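Local coordinates for protein MJ1225 (Methanocaldococcus jannaschii, PDB 3KH5) that is of unknown function but binds AMP and ADP through its CBS domains and is a putative archaeal homolog of the gamma subunit of AMP-activated protein kinase, at residues A[77-80]-A[81-84]; A[99-102]-A[103-107]; A[134-137]-A[138-142]; A[234-237]-A[238-242]. All blocks are in the same frame, centred on the assembly; numbering follows the deposited sequence. Where two conformers were deposited one is given.

Contact 1: A[77-80]-A[81-84]; sequences NFLA and AINE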
loop_
_atom_site.group_PDB
_atom_site.type_symbol
_atom_site.label_atom_id
_atom_site.label_comp_id
_atom_site.label_asym_id
_atom_site.label_seq_id
_atom_site.Cartn_x
_atom_site.Cartn_y
_atom_site.Cartn_z
ATOM N N ASN A 77 22.250 9.623 7.630
ATOM C CA ASN A 77 22.666 9.368 6.259
ATOM C C ASN A 77 21.754 8.351 5.574
ATOM O O ASN A 77 21.941 7.139 5.716
ATOM C CB ASN A 77 24.115 8.888 6.243
ATOM C CG ASN A 77 24.759 9.001 4.880
ATOM O OD1 ASN A 77 24.094 9.242 3.871
ATOM N ND2 ASN A 77 26.074 8.827 4.844
ATOM N N PHE A 78 20.772 8.863 4.836
ATOM C CA PHE A 78 19.795 8.039 4.126
ATOM C C PHE A 78 20.454 7.168 3.068
ATOM O O PHE A 78 20.096 6.001 2.905
ATOM C CB PHE A 78 18.735 8.935 3.477
ATOM C CG PHE A 78 17.758 8.198 2.607
ATOM C CD1 PHE A 78 16.714 7.476 3.172
ATOM C CD2 PHE A 78 17.866 8.245 1.219
ATOM C CE1 PHE A 78 15.801 6.799 2.373
ATOM C CE2 PHE A 78 16.957 7.569 0.412
ATOM C CZ PHE A 78 15.922 6.846 0.991
ATOM N N LEU A 79 21.408 7.751 2.349
ATOM C CA LEU A 79 22.119 7.040 1.297
ATOM C C LEU A 79 22.949 5.879 1.830
ATOM O O LEU A 79 23.013 4.820 1.194
ATOM C CB LEU A 79 22.976 8.006 0.482
ATOM C CG LEU A 79 22.488 8.352 -0.930
ATOM C CD1 LEU A 79 20.963 8.261 -1.037
ATOM C CD2 LEU A 79 22.990 9.739 -1.324
ATOM N N ALA A 80 23.578 6.065 2.989
ATOM C CA ALA A 80 24.281 4.955 3.630
ATOM C C ALA A 80 23.300 3.915 4.182
ATOM O O ALA A 80 23.525 2.709 4.046
ATOM C CB ALA A 80 25.197 5.461 4.734
ATOM N N ALA A 81 22.218 4.397 4.796
ATOM C CA ALA A 81 21.222 3.543 5.443
ATOM C C ALA A 81 20.564 2.583 4.463
ATOM O O ALA A 81 20.248 1.447 4.818
ATOM C CB ALA A 81 20.167 4.387 6.149
ATOM N N ILE A 82 20.368 3.037 3.228
ATOM C CA ILE A 82 19.739 2.193 2.213
ATOM C C ILE A 82 20.648 1.087 1.684
ATOM O O ILE A 82 20.207 0.247 0.900
ATOM C CB ILE A 82 19.119 3.001 1.042
ATOM C CG1 ILE A 82 20.164 3.887 0.358
ATOM C CG2 ILE A 82 17.907 3.802 1.531
ATOM C CD1 ILE A 82 19.681 4.557 -0.924
ATOM N N ASN A 83 21.909 1.083 2.115
ATOM C CA ASN A 83 22.804 -0.041 1.836
ATOM C C ASN A 83 22.629 -1.212 2.813
ATOM O O ASN A 83 23.174 -2.297 2.585
ATOM C CB ASN A 83 24.271 0.412 1.739
ATOM C CG ASN A 83 24.603 1.047 0.389
ATOM O OD1 ASN A 83 23.801 1.011 -0.549
ATOM N ND2 ASN A 83 25.793 1.630 0.287
ATOM N N GLU A 84 21.856 -0.999 3.879
ATOM C CA GLU A 84 21.489 -2.072 4.810
ATOM C C GLU A 84 20.647 -3.139 4.111
ATOM O O GLU A 84 19.860 -2.814 3.222
ATOM C CB GLU A 84 20.704 -1.514 6.006
ATOM C CG GLU A 84 21.503 -0.604 6.937
ATOM C CD GLU A 84 22.367 -1.360 7.934
ATOM O OE1 GLU A 84 23.165 -0.702 8.632
ATOM O OE2 GLU A 84 22.254 -2.601 8.031
#

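Contact 2: A[99-102]-A[103-107]; sequences ENAD and IDEAI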
loop_
_atom_site.group_PDB
_atom_site.type_symbol
_atom_site.label_atom_id
_atom_site.label_comp_id
_atom_site.label_asym_id
_atom_site.label_seq_id
_atom_site.Cartn_x
_atom_site.Cartn_y
_atom_site.Cartn_z
ATOM N N GLU A 99 -1.466 -23.605 -0.023
ATOM C CA GLU A 99 -1.837 -23.761 -1.445
ATOM C C GLU A 99 -3.219 -24.394 -1.676
ATOM O O GLU A 99 -3.764 -24.331 -2.787
ATOM C CB GLU A 99 -0.733 -24.432 -2.299
ATOM C CG GLU A 99 -0.130 -25.734 -1.755
ATOM C CD GLU A 99 0.920 -26.346 -2.693
ATOM O OE1 GLU A 99 1.022 -25.915 -3.867
ATOM O OE2 GLU A 99 1.638 -27.272 -2.255
ATOM N N ASN A 100 -3.787 -24.980 -0.620
ATOM C CA ASN A 100 -5.142 -25.534 -0.672
ATOM C C ASN A 100 -6.214 -24.670 -0.001
ATOM O O ASN A 100 -7.323 -25.143 0.259
ATOM C CB ASN A 100 -5.181 -26.969 -0.118
ATOM C CG ASN A 100 -4.859 -27.046 1.370
ATOM O OD1 ASN A 100 -3.741 -26.751 1.798
ATOM N ND2 ASN A 100 -5.842 -27.460 2.165
ATOM N N ALA A 101 -5.883 -23.408 0.274
ATOM C CA ALA A 101 -6.837 -22.458 0.846
ATOM C C ALA A 101 -7.905 -22.084 -0.177
ATOM O O ALA A 101 -7.613 -21.984 -1.373
ATOM C CB ALA A 101 -6.110 -21.210 1.318
ATOM N N ASP A 102 -9.135 -21.880 0.292
ATOM C CA ASP A 102 -10.209 -21.413 -0.579
ATOM C C ASP A 102 -10.403 -19.909 -0.435
ATOM O O ASP A 102 -9.851 -19.284 0.475
ATOM C CB ASP A 102 -11.527 -22.152 -0.303
ATOM C CG ASP A 102 -12.309 -21.544 0.846
ATOM O OD1 ASP A 102 -11.680 -21.157 1.857
ATOM O OD2 ASP A 102 -13.554 -21.467 0.742
ATOM N N ILE A 103 -11.193 -19.349 -1.347
ATOM C CA ILE A 103 -11.511 -17.916 -1.386
ATOM C C ILE A 103 -12.091 -17.321 -0.091
ATOM O O ILE A 103 -11.776 -16.181 0.269
ATOM C CB ILE A 103 -12.491 -17.658 -2.559
ATOM C CG1 ILE A 103 -12.270 -16.272 -3.174
ATOM C CG2 ILE A 103 -13.959 -17.907 -2.137
ATOM C CD1 ILE A 103 -13.074 -16.038 -4.502
ATOM N N ASP A 104 -12.948 -18.098 0.580
ATOM C CA ASP A 104 -13.566 -17.715 1.852
ATOM C C ASP A 104 -12.490 -17.393 2.863
ATOM O O ASP A 104 -12.548 -16.364 3.542
ATOM C CB ASP A 104 -14.421 -18.858 2.410
ATOM C CG ASP A 104 -15.850 -18.833 1.908
ATOM O OD1 ASP A 104 -16.100 -18.318 0.797
ATOM O OD2 ASP A 104 -16.733 -19.343 2.631
ATOM N N GLU A 105 -11.509 -18.284 2.958
ATOM C CA GLU A 105 -10.403 -18.078 3.866
ATOM C C GLU A 105 -9.642 -16.793 3.525
ATOM O O GLU A 105 -9.354 -15.996 4.418
ATOM C CB GLU A 105 -9.466 -19.279 3.859
ATOM C CG GLU A 105 -8.547 -19.317 5.064
ATOM C CD GLU A 105 -7.422 -20.312 4.911
ATOM O OE1 GLU A 105 -7.412 -21.062 3.915
ATOM O OE2 GLU A 105 -6.539 -20.350 5.793
ATOM N N ALA A 106 -9.329 -16.592 2.244
ATOM C CA ALA A 106 -8.608 -15.395 1.801
ATOM C C ALA A 106 -9.352 -14.131 2.210
ATOM O O ALA A 106 -8.755 -13.198 2.754
ATOM C CB ALA A 106 -8.388 -15.423 0.296
ATOM N N ILE A 107 -10.659 -14.123 1.960
ATOM C CA ILE A 107 -11.517 -12.997 2.316
ATOM C C ILE A 107 -11.518 -12.726 3.822
ATOM O O ILE A 107 -11.347 -11.578 4.242
ATOM C CB ILE A 107 -12.951 -13.172 1.753
ATOM C CG1 ILE A 107 -12.937 -12.976 0.229
ATOM C CG2 ILE A 107 -13.916 -12.176 2.394
ATOM C CD1 ILE A 107 -14.183 -13.477 -0.491
HETATM O O HOH W 1 -9.403 -22.678 3.369
#

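Contact 3: A[134-137]-A[138-142]; sequences RDVI and RALLD. With ADP (adenosine-5'-diphosphate), chain B.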
loop_
_atom_site.group_PDB
_atom_site.type_symbol
_atom_site.label_atom_id
_atom_site.label_comp_id
_atom_site.label_asym_id
_atom_site.label_seq_id
_atom_site.Cartn_x
_atom_site.Cartn_y
_atom_site.Cartn_z
ATOM N N ARG A 134 -7.586 -7.085 -4.748
ATOM C CA ARG A 134 -7.938 -6.777 -6.142
ATOM C C ARG A 134 -8.182 -8.051 -6.956
ATOM O O ARG A 134 -9.140 -8.120 -7.727
ATOM C CB ARG A 134 -6.844 -5.918 -6.806
ATOM C CG ARG A 134 -7.251 -5.260 -8.140
ATOM C CD ARG A 134 -6.446 -3.985 -8.467
ATOM N NE ARG A 134 -6.311 -3.101 -7.307
ATOM C CZ ARG A 134 -5.172 -2.552 -6.884
ATOM N NH1 ARG A 134 -4.034 -2.749 -7.552
ATOM N NH2 ARG A 134 -5.177 -1.778 -5.801
ATOM N N ASP A 135 -7.308 -9.046 -6.780
ATOM C CA ASP A 135 -7.425 -10.337 -7.473
ATOM C C ASP A 135 -8.791 -10.965 -7.207
ATOM O O ASP A 135 -9.422 -11.517 -8.113
ATOM C CB ASP A 135 -6.350 -11.319 -6.991
ATOM C CG ASP A 135 -4.950 -10.971 -7.471
ATOM O OD1 ASP A 135 -4.798 -10.284 -8.505
ATOM O OD2 ASP A 135 -3.986 -11.416 -6.809
ATOM N N VAL A 136 -9.227 -10.881 -5.951
ATOM C CA VAL A 136 -10.503 -11.450 -5.511
ATOM C C VAL A 136 -11.698 -10.648 -6.032
ATOM O O VAL A 136 -12.661 -11.227 -6.541
ATOM C CB VAL A 136 -10.572 -11.586 -3.964
ATOM C CG1 VAL A 136 -11.920 -12.143 -3.520
ATOM C CG2 VAL A 136 -9.450 -12.481 -3.453
ATOM N N ILE A 137 -11.636 -9.326 -5.904
ATOM C CA ILE A 137 -12.706 -8.471 -6.406
ATOM C C ILE A 137 -12.877 -8.664 -7.915
ATOM O O ILE A 137 -14.006 -8.731 -8.415
ATOM C CB ILE A 137 -12.444 -6.982 -6.084
ATOM C CG1 ILE A 137 -12.506 -6.746 -4.569
ATOM C CG2 ILE A 137 -13.464 -6.087 -6.801
ATOM C CD1 ILE A 137 -12.070 -5.359 -4.133
ATOM N N ARG A 138 -11.750 -8.753 -8.625
ATOM C CA ARG A 138 -11.738 -9.003 -10.067
ATOM C C ARG A 138 -12.420 -10.330 -10.390
ATOM O O ARG A 138 -13.199 -10.414 -11.341
ATOM C CB ARG A 138 -10.303 -8.981 -10.616
ATOM C CG ARG A 138 -10.199 -9.002 -12.142
ATOM C CD ARG A 138 -8.756 -8.861 -12.629
ATOM N NE ARG A 138 -8.267 -7.483 -12.544
ATOM C CZ ARG A 138 -7.327 -7.058 -11.702
ATOM N NH1 ARG A 138 -6.745 -7.901 -10.857
ATOM N NH2 ARG A 138 -6.961 -5.782 -11.710
ATOM N N ALA A 139 -12.132 -11.354 -9.590
ATOM C CA ALA A 139 -12.723 -12.672 -9.795
ATOM C C ALA A 139 -14.221 -12.705 -9.494
ATOM O O ALA A 139 -14.957 -13.465 -10.123
ATOM C CB ALA A 139 -11.988 -13.721 -8.965
ATOM N N LEU A 140 -14.670 -11.877 -8.552
ATOM C CA LEU A 140 -16.056 -11.937 -8.069
ATOM C C LEU A 140 -16.937 -10.766 -8.506
ATOM O O LEU A 140 -18.091 -10.660 -8.081
ATOM C CB LEU A 140 -16.080 -12.052 -6.539
ATOM C CG LEU A 140 -15.343 -13.228 -5.889
ATOM C CD1 LEU A 140 -15.398 -13.107 -4.373
ATOM C CD2 LEU A 140 -15.912 -14.574 -6.336
ATOM N N LEU A 141 -16.386 -9.901 -9.352
ATOM C CA LEU A 141 -17.035 -8.649 -9.748
ATOM C C LEU A 141 -18.441 -8.858 -10.307
ATOM O O LEU A 141 -19.377 -8.142 -9.933
ATOM C CB LEU A 141 -16.151 -7.906 -10.757
ATOM C CG LEU A 141 -16.545 -6.529 -11.298
ATOM C CD1 LEU A 141 -16.480 -5.458 -10.219
ATOM C CD2 LEU A 141 -15.649 -6.162 -12.475
ATOM N N ASP A 142 -18.586 -9.846 -11.189
ATOM C CA ASP A 142 -19.885 -10.153 -11.783
ATOM C C ASP A 142 -20.900 -10.712 -10.767
ATOM O O ASP A 142 -22.099 -10.756 -11.056
ATOM C CB ASP A 142 -19.736 -11.074 -13.007
ATOM C CG ASP A 142 -19.326 -12.493 -12.640
ATOM O OD1 ASP A 142 -19.550 -12.915 -11.491
ATOM O OD2 ASP A 142 -18.783 -13.199 -13.518
HETATM P PB ADP B . 0.022 -4.143 -3.812
HETATM O O1B ADP B . 1.027 -4.033 -4.895
HETATM O O2B ADP B . -0.660 -2.708 -3.481
HETATM O O3B ADP B . 0.653 -4.605 -2.416
HETATM P PA ADP B . -2.385 -4.641 -5.091
HETATM O O1A ADP B . -2.148 -3.410 -5.911
HETATM O O2A ADP B . -3.395 -5.810 -5.646
HETATM O O3A ADP B . -1.165 -5.179 -4.140
HETATM O "O5'" ADP B . -1.405 -5.423 -6.165
HETATM C "C5'" ADP B . -1.122 -5.001 -7.537
HETATM C "C4'" ADP B . -1.394 -6.127 -8.581
HETATM O "O4'" ADP B . -0.196 -6.848 -9.013
HETATM C "C3'" ADP B . -2.342 -7.154 -7.955
HETATM O "O3'" ADP B . -3.415 -7.464 -8.867
HETATM C "C2'" ADP B . -1.490 -8.388 -7.668
HETATM O "O2'" ADP B . -2.166 -9.511 -8.237
HETATM C "C1'" ADP B . -0.145 -8.170 -8.386
HETATM N N9 ADP B . 1.108 -8.224 -7.529
HETATM C C8 ADP B . 1.308 -7.595 -6.366
HETATM N N7 ADP B . 2.534 -7.867 -5.911
HETATM C C5 ADP B . 3.130 -8.669 -6.789
HETATM C C6 ADP B . 4.387 -9.272 -6.858
HETATM N N6 ADP B . 5.284 -9.086 -5.892
HETATM N N1 ADP B . 4.680 -10.051 -7.918
HETATM C C2 ADP B . 3.792 -10.249 -8.885
HETATM N N3 ADP B . 2.588 -9.686 -8.847
HETATM C C4 ADP B . 2.225 -8.898 -7.817
#

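Contact 4: A[234-237]-A[238-242]; sequences ITAK and EGDKL. With AMP (adenosine monophosphate), chain C.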
loop_
_atom_site.group_PDB
_atom_site.type_symbol
_atom_site.label_atom_id
_atom_site.label_comp_id
_atom_site.label_asym_id
_atom_site.label_seq_id
_atom_site.Cartn_x
_atom_site.Cartn_y
_atom_site.Cartn_z
ATOM N N ILE A 234 -10.096 10.562 -8.328
ATOM C CA ILE A 234 -11.267 9.761 -8.661
ATOM C C ILE A 234 -12.024 9.515 -7.359
ATOM O O ILE A 234 -11.482 8.928 -6.414
ATOM C CB ILE A 234 -10.872 8.429 -9.336
ATOM C CG1 ILE A 234 -10.156 8.702 -10.665
ATOM C CG2 ILE A 234 -12.105 7.551 -9.560
ATOM C CD1 ILE A 234 -9.318 7.554 -11.175
ATOM N N THR A 235 -13.270 9.984 -7.316
ATOM C CA THR A 235 -14.082 9.983 -6.102
ATOM C C THR A 235 -15.334 9.127 -6.268
ATOM O O THR A 235 -15.720 8.797 -7.392
ATOM C CB THR A 235 -14.523 11.420 -5.727
ATOM O OG1 THR A 235 -15.356 11.956 -6.764
ATOM C CG2 THR A 235 -13.318 12.324 -5.537
ATOM N N ALA A 236 -15.956 8.760 -5.152
ATOM C CA ALA A 236 -17.286 8.163 -5.175
ATOM C C ALA A 236 -18.261 9.132 -4.513
ATOM O O ALA A 236 -17.840 10.150 -3.956
ATOM C CB ALA A 236 -17.284 6.816 -4.461
ATOM N N LYS A 237 -19.554 8.847 -4.595
ATOM C CA LYS A 237 -20.548 9.627 -3.861
ATOM C C LYS A 237 -21.652 8.704 -3.376
ATOM O O LYS A 237 -21.888 7.651 -3.969
ATOM C CB LYS A 237 -21.105 10.798 -4.699
ATOM C CG LYS A 237 -21.742 10.411 -6.040
ATOM C CD LYS A 237 -22.574 11.546 -6.659
ATOM C CE LYS A 237 -21.741 12.503 -7.515
ATOM N NZ LYS A 237 -21.260 13.704 -6.736
ATOM N N GLU A 238 -22.308 9.090 -2.284
ATOM C CA GLU A 238 -23.422 8.317 -1.749
ATOM C C GLU A 238 -24.442 8.072 -2.850
ATOM O O GLU A 238 -24.739 8.974 -3.648
ATOM C CB GLU A 238 -24.061 9.027 -0.552
ATOM C CG GLU A 238 -23.264 8.867 0.740
ATOM C CD GLU A 238 -23.905 9.558 1.930
ATOM O OE1 GLU A 238 -24.009 10.804 1.917
ATOM O OE2 GLU A 238 -24.290 8.854 2.886
ATOM N N GLY A 239 -24.951 6.846 -2.910
ATOM C CA GLY A 239 -25.878 6.469 -3.967
ATOM C C GLY A 239 -25.254 5.658 -5.093
ATOM O O GLY A 239 -25.973 4.972 -5.823
ATOM N N ASP A 240 -23.928 5.733 -5.246
ATOM C CA ASP A 240 -23.222 4.983 -6.300
ATOM C C ASP A 240 -23.358 3.484 -6.090
ATOM O O ASP A 240 -23.419 3.012 -4.954
ATOM C CB ASP A 240 -21.729 5.321 -6.327
ATOM C CG ASP A 240 -21.448 6.733 -6.800
ATOM O OD1 ASP A 240 -22.357 7.386 -7.356
ATOM O OD2 ASP A 240 -20.300 7.189 -6.620
ATOM N N LYS A 241 -23.378 2.735 -7.191
ATOM C CA LYS A 241 -23.482 1.281 -7.122
ATOM C C LYS A 241 -22.147 0.671 -6.724
ATOM O O LYS A 241 -21.092 1.111 -7.192
ATOM C CB LYS A 241 -23.968 0.695 -8.455
ATOM C CG LYS A 241 -25.369 1.144 -8.896
ATOM C CD LYS A 241 -26.400 1.065 -7.765
ATOM C CE LYS A 241 -27.851 1.070 -8.278
ATOM N NZ LYS A 241 -28.033 2.112 -9.437
ATOM N N LEU A 242 -22.201 -0.339 -5.857
ATOM C CA LEU A 242 -20.995 -1.004 -5.374
ATOM C C LEU A 242 -20.229 -1.621 -6.529
ATOM O O LEU A 242 -18.998 -1.552 -6.567
ATOM C CB LEU A 242 -21.326 -2.079 -4.331
ATOM C CG LEU A 242 -20.125 -2.868 -3.784
ATOM C CD1 LEU A 242 -19.153 -1.962 -3.025
ATOM C CD2 LEU A 242 -20.584 -4.016 -2.902
HETATM P P AMP C . -1.592 3.424 -4.980
HETATM O O1P AMP C . -0.943 2.238 -5.595
HETATM O O2P AMP C . -0.995 3.716 -3.509
HETATM O O3P AMP C . -3.183 3.208 -4.752
HETATM O "O5'" AMP C . -1.404 4.780 -5.816
HETATM C "C5'" AMP C . -0.770 4.835 -7.117
HETATM C "C4'" AMP C . -1.011 6.207 -7.749
HETATM O "O4'" AMP C . -2.457 6.325 -7.878
HETATM C "C3'" AMP C . -0.546 7.273 -6.739
HETATM O "O3'" AMP C . 0.094 8.374 -7.419
HETATM C "C2'" AMP C . -1.852 7.742 -6.102
HETATM O "O2'" AMP C . -1.758 9.123 -5.734
HETATM C "C1'" AMP C . -2.862 7.545 -7.238
HETATM N N9 AMP C . -4.258 7.371 -6.740
HETATM C C8 AMP C . -4.673 6.521 -5.795
HETATM N N7 AMP C . -5.988 6.650 -5.619
HETATM C C5 AMP C . -6.410 7.589 -6.458
HETATM C C6 AMP C . -7.653 8.143 -6.724
HETATM N N6 AMP C . -8.727 7.727 -6.056
HETATM N N1 AMP C . -7.749 9.100 -7.665
HETATM C C2 AMP C . -6.680 9.520 -8.337
HETATM N N3 AMP C . -5.478 9.010 -8.106
HETATM C C4 AMP C . -5.316 8.048 -7.177
#

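Contact 1: A[77-80]-A[81-84]
I82 folds back over F78 and L79 where the short helix 78-81 runs out into a type I beta turn, A81 to E84. From CB, which lies 3.7 Å from F78 O, the I82 side chain forks. CG1 stands between the backbone N and the carbonyl carbon (chi1 57°). That rotation lays it over the helix carbonyls, 3.1 Å from L79 O. Beyond it, CD1 reaches L79 CD1 at 3.9 Å, the two side chains running side by side. The other branch, CG2, sits over one face of the F78 ring in a CH-pi contact, 3.9 Å from the centroid and offset toward the rim. The ring also packs on I70, M212 and V217, and I82 touches I23 and R24 of helix 23-33. The backbone bonds I82 N to F78 O and A81 N to N77 O make the single helical turn. N77 is its N-cap, with a weak bond from A80 N to N77 OD1. As the helix ends, N83 N donates to A80 O at 3.0 Å from above the carbonyl plane.

Contact 2: A[99-102]-A[103-107]
An N-cap starts helix 103-112 in the second CBS repeat, and D102 provides it. Two conformers of D102 were deposited; the cap and the approach to D104 are described for one of them. In it, the D102 side chain turns back over the first helical turn and meets two backbone N-H groups. OD1 accepts from E105 N at 3.1 Å. The N-H points nearly straight at the oxygen (160°) but comes from above the carboxylate plane. OD2 takes a weak bond from D104 N. A chi1 of 84° swings the carboxylate in over the helix end and brings both oxygens to the N-H groups. The N-H groups at the helix start would probably stabilise the negative charge.

The backbone joins in: A106 N donates to D102 O at 3.3 Å, in the carbonyl plane.

Not every neighbour is favourable. D104 OD1 lies 4.0 Å from D102 OD2 in this conformer, with the two carboxylate planes 53° apart, so two like charges crowd the cap. E105 takes another course. Its chain is extended, which carries its carboxylate back alongside A101. There a water links the two segments. It donates to E105 OE1 at 2.6 Å and accepts from D102 N.

On the buried side, A101 and A106 pack on V5, and I103 on I8. Backbone bonds from A101 to V5 and from I103 to V3 tie the N-terminal segment of the chain to this corner. An aspartate one residue before the helix, accepting from the N-H two and three residues on, is the classic Asp N-cap.

Contact 3: A[134-137]-A[138-142]
R134 meets the alpha phosphate of one bound ADP and D135 its ribose, and R138 follows one helical turn later. The R134 guanidinium lays one face toward the alpha phosphate. Its NH1 is 2.6 Å from ADP O1A, but the hydrogen bond is bent (115°) and weak. At the ribose, ADP O3' donates to D135 OD1 at 3.2 Å, and O2' lies 2.8 Å from the same oxygen.

The second shell fixes these groups. E272 forms a salt bridge with R134 NE, and T132 N donates to D135 OD2. R138 extends back along the helix: chi1 of -170° turns CG away from the backbone N, and the chain bends at chi3. This sets its guanidinium beside the aliphatic part of R134, with NH2 3.6 Å from R134 CG. The two guanidinium planes are nearly perpendicular, 85° apart. D135 OD1 lies in the plane of the R138 guanidinium, at its edge, but the salt bridge to NH1 is long at 3.9 Å. The firmer partner of R138 is V250 O, bonded to NH2. A leucine in place of R134 would probably leave the alpha phosphate without this positive neighbour and E272 without its salt-bridge mate.

Backbone bonds from R138 N to R134 O and from A139 N to D135 O carry the helix on. On a different face, V136 CG1 packs against L140 CD1 at 3.7 Å, side by side. V136 and L140 rest on helix 103-112, while I137 and L141 lean on helix 242-252.

Contact 4: A[234-237]-A[238-242]
D240 and K237 face each other across a type II beta turn, K237 to D240, their side chains crossing at an angle. The D240 side chain points back at the first residue of the turn. OD2 accepts from K237 N at 2.7 Å, on a fairly straight bond (159°) that arrives from above the carboxylate plane. D240 CG is anti to its own carbonyl carbon (chi1 -69°), which tips the carboxylate toward the chain before the turn. There OD2 also lies 3.7 Å from A236 CB. K237 meets the carboxylate with its aliphatic base: CG is 3.4 Å from D240 OD1. The chain then bends at chi3 and chi4 and leads its ammonium away to a salt bridge with E262.

The backbone closes the turn with D240 N donating to K237 O at 3.1 Å. An alanine in place of D240 would probably leave K237 N without its acceptor and let the start of the turn move more freely.

G239 has phi 101°, where a CB would collide with E238 O. Its N donates to D151 OD1. E238 turns outward to a salt bridge with K267.

At the other end, I234 reads the adenine of AMP through its backbone. Its N donates to AMP N1 at 2.8 Å, and AMP N6 donates to I234 O at 3.0 Å. The strip thus runs from the nucleotide pocket to the turn before helix 242-252. The paired backbone bonds to adenine N1 and N6 are part of an AMP site shared by the third and fourth CBS repeats.

Overall arrangement
All four contacts are local and follow one another along the chain; none encloses or crosses another. Contact 1 comes first, closing a helical turn and a beta turn near one bound AMP. Its centre is about 39 Å from those of contacts 2 and 3; contacts 1 and 3 lie on opposite sides of the chain's centre. Contact 2 starts helix 103-112, and contact 3 continues helix 133-140 in the same CBS repeat. These two touch: I103 and I107 pack on V136 and L140, joining the two helices beside an ADP. Contact 4 closes the beta turn before helix 242-252 in the last repeat. Its nearest atoms are about 6 Å from contact 3, and that helix bears on residues of both.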